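Local coordinates for protein esterase (Rhizomucor miehei CAU432, PDB 4WY8) that hydrolyses carboxylic esters as an esterase of the alpha/beta hydrolase fold, probably through a serine nucleophile, at residues P155-V160 against K316-E321. Sequence-based numbering, arbitrary orientation. Where two conformers were deposited one is given.
Sequences PTKLVV and KTWKLE
W318, on the C-terminal helix 301-322, brings the five-membered ring of its indole up to K157, in a contact of that helix with the turn that follows a short 3-10 segment and leads into strand 159-163; one polar link joins the two. The strand runs on into the G-x-S-x-G sequence of the probable nucleophile elbow, and the contact lies at the start of the strand, at the end opposite that elbow. Its centre is about 17 Å from the centre of the chain. Tryptophan suits the place because its five-membered ring offers carbon to the lysine methylenes and, beside it, an N-H to the carbonyl. Its CG stands anti to the carbonyl carbon (chi1 -64°), which carries the ring out to the turn. There NE1 donates a weak, bent hydrogen bond to the backbone O of K157, 3.1 Å long with an angle of 135° at the hydrogen.

The side chain of K157 crosses the indole at roughly a right angle: CB comes within 3.5 Å of W318 CD1, and CD reaches W318 CG at 4.1 Å. Extended beyond CG, the lysine takes its ammonium past the ring to a weak hydrogen bond with H322, the first histidine of a C-terminal hexahistidine tail, probably a purification tag. The backbone of V159 pairs with strand 83-87. E321, which may belong to the same added tail, places its CG (chi1 -61°) 3.8 Å from the backbone O of T156, a touch without a hydrogen bond.

The contact is thus mainly apolar, lysine methylenes against indole carbons, and the indole N-H gives a buried tryptophan a polar partner, though the bent geometry implies a modest bond.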
loop_
_atom_site.group_PDB
_atom_site.type_symbol
_atom_site.label_atom_id
_atom_site.label_comp_id
_atom_site.label_asym_id
_atom_site.label_seq_id
_atom_site.Cartn_x
_atom_site.Cartn_y
_atom_site.Cartn_z
ATOM N N PRO A 155 -10.039 23.440 -8.144
ATOM C CA PRO A 155 -10.052 22.561 -9.317
ATOM C C PRO A 155 -8.653 22.117 -9.745
ATOM O O PRO A 155 -8.557 21.148 -10.502
ATOM C CB PRO A 155 -10.751 23.416 -10.397
ATOM C CG PRO A 155 -10.556 24.852 -9.947
ATOM C CD PRO A 155 -10.524 24.805 -8.437
ATOM N N THR A 156 -7.594 22.766 -9.270
ATOM C CA THR A 156 -6.245 22.317 -9.621
ATOM C C THR A 156 -5.829 21.022 -8.893
ATOM O O THR A 156 -4.763 20.441 -9.182
ATOM C CB THR A 156 -5.190 23.425 -9.357
ATOM O OG1 THR A 156 -4.979 23.608 -7.951
ATOM C CG2 THR A 156 -5.657 24.724 -9.995
ATOM N N LYS A 157 -6.665 20.557 -7.969
ATOM C CA LYS A 157 -6.369 19.319 -7.240
ATOM C C LYS A 157 -7.410 18.218 -7.466
ATOM O O LYS A 157 -7.417 17.201 -6.771
ATOM C CB LYS A 157 -6.227 19.624 -5.745
ATOM C CG LYS A 157 -4.940 20.420 -5.430
ATOM C CD LYS A 157 -4.861 20.863 -3.965
ATOM C CE LYS A 157 -3.602 21.716 -3.726
ATOM N NZ LYS A 157 -3.461 22.093 -2.290
ATOM N N LEU A 158 -8.271 18.404 -8.461
ATOM C CA LEU A 158 -9.311 17.433 -8.737
ATOM C C LEU A 158 -8.728 16.029 -8.980
ATOM O O LEU A 158 -7.764 15.859 -9.730
ATOM C CB LEU A 158 -10.145 17.892 -9.937
ATOM C CG LEU A 158 -11.490 17.229 -10.262
ATOM C CD1 LEU A 158 -12.330 18.225 -10.998
ATOM C CD2 LEU A 158 -11.291 16.008 -11.138
ATOM N N VAL A 159 -9.282 15.041 -8.280
ATOM C CA VAL A 159 -8.942 13.640 -8.515
ATOM C C VAL A 159 -10.219 12.833 -8.662
ATOM O O VAL A 159 -11.265 13.201 -8.120
ATOM C CB VAL A 159 -8.109 13.048 -7.378
ATOM C CG1 VAL A 159 -6.784 13.780 -7.243
ATOM C CG2 VAL A 159 -8.892 13.100 -6.086
ATOM N N VAL A 160 -10.168 11.760 -9.449
ATOM C CA VAL A 160 -11.317 10.861 -9.537
ATOM C C VAL A 160 -10.976 9.589 -8.779
ATOM O O VAL A 160 -9.815 9.155 -8.753
ATOM C CB VAL A 160 -11.695 10.507 -10.990
ATOM C CG1 VAL A 160 -12.062 11.761 -11.758
ATOM C CG2 VAL A 160 -10.525 9.777 -11.682
ATOM N N LYS A 316 0.481 13.179 -1.348
ATOM C CA LYS A 316 1.642 13.359 -2.231
ATOM C C LYS A 316 1.233 13.948 -3.613
ATOM O O LYS A 316 1.885 14.865 -4.126
ATOM C CB LYS A 316 2.409 12.045 -2.401
ATOM C CG LYS A 316 3.584 12.129 -3.384
ATOM C CD LYS A 316 4.478 13.340 -3.076
ATOM C CE LYS A 316 5.073 13.253 -1.664
ATOM N NZ LYS A 316 6.149 12.224 -1.531
ATOM N N THR A 317 0.161 13.425 -4.208
ATOM C CA THR A 317 -0.351 13.956 -5.482
ATOM C C THR A 317 -0.568 15.489 -5.434
ATOM O O THR A 317 -0.098 16.250 -6.305
ATOM C CB THR A 317 -1.681 13.264 -5.863
ATOM O OG1 THR A 317 -1.498 11.842 -5.910
ATOM C CG2 THR A 317 -2.171 13.752 -7.202
ATOM N N TRP A 318 -1.266 15.938 -4.397
ATOM C CA TRP A 318 -1.555 17.362 -4.218
ATOM C C TRP A 318 -0.275 18.160 -3.973
ATOM O O TRP A 318 -0.140 19.269 -4.484
ATOM C CB TRP A 318 -2.539 17.559 -3.058
ATOM C CG TRP A 318 -3.884 16.946 -3.334
ATOM C CD1 TRP A 318 -4.468 16.784 -4.558
ATOM C CD2 TRP A 318 -4.812 16.406 -2.371
ATOM N NE1 TRP A 318 -5.700 16.187 -4.415
ATOM C CE2 TRP A 318 -5.927 15.936 -3.091
ATOM C CE3 TRP A 318 -4.803 16.277 -0.976
ATOM C CZ2 TRP A 318 -7.030 15.345 -2.454
ATOM C CZ3 TRP A 318 -5.891 15.677 -0.353
ATOM C CH2 TRP A 318 -6.988 15.222 -1.096
ATOM N N LYS A 319 0.685 17.580 -3.249
ATOM C CA LYS A 319 1.967 18.265 -3.070
ATOM C C LYS A 319 2.669 18.470 -4.400
ATOM O O LYS A 319 3.271 19.524 -4.621
ATOM C CB LYS A 319 2.902 17.504 -2.117
ATOM C CG LYS A 319 2.590 17.699 -0.631
ATOM C CD LYS A 319 3.547 16.910 0.278
ATOM C CE LYS A 319 2.969 16.802 1.694
ATOM N NZ LYS A 319 3.819 16.014 2.653
ATOM N N LEU A 320 2.582 17.515 -5.298
ATOM C CA LEU A 320 3.188 17.599 -6.582
ATOM C C LEU A 320 2.644 18.748 -7.381
ATOM O O LEU A 320 3.366 19.366 -8.094
ATOM C CB LEU A 320 3.007 16.309 -7.368
ATOM C CG LEU A 320 3.761 15.110 -6.865
ATOM C CD1 LEU A 320 3.148 13.831 -7.334
ATOM C CD2 LEU A 320 5.239 15.108 -7.106
ATOM N N GLU A 321 1.362 19.015 -7.229
ATOM C CA GLU A 321 0.674 20.041 -7.951
ATOM C C GLU A 321 1.060 21.436 -7.456
ATOM O O GLU A 321 1.220 22.361 -8.203
ATOM C CB GLU A 321 -0.831 19.931 -7.714
ATOM C CG GLU A 321 -1.577 18.679 -8.133
ATOM C CD GLU A 321 -1.185 18.150 -9.477
ATOM O OE1 GLU A 321 -1.452 18.792 -10.510
ATOM O OE2 GLU A 321 -0.647 17.052 -9.475
#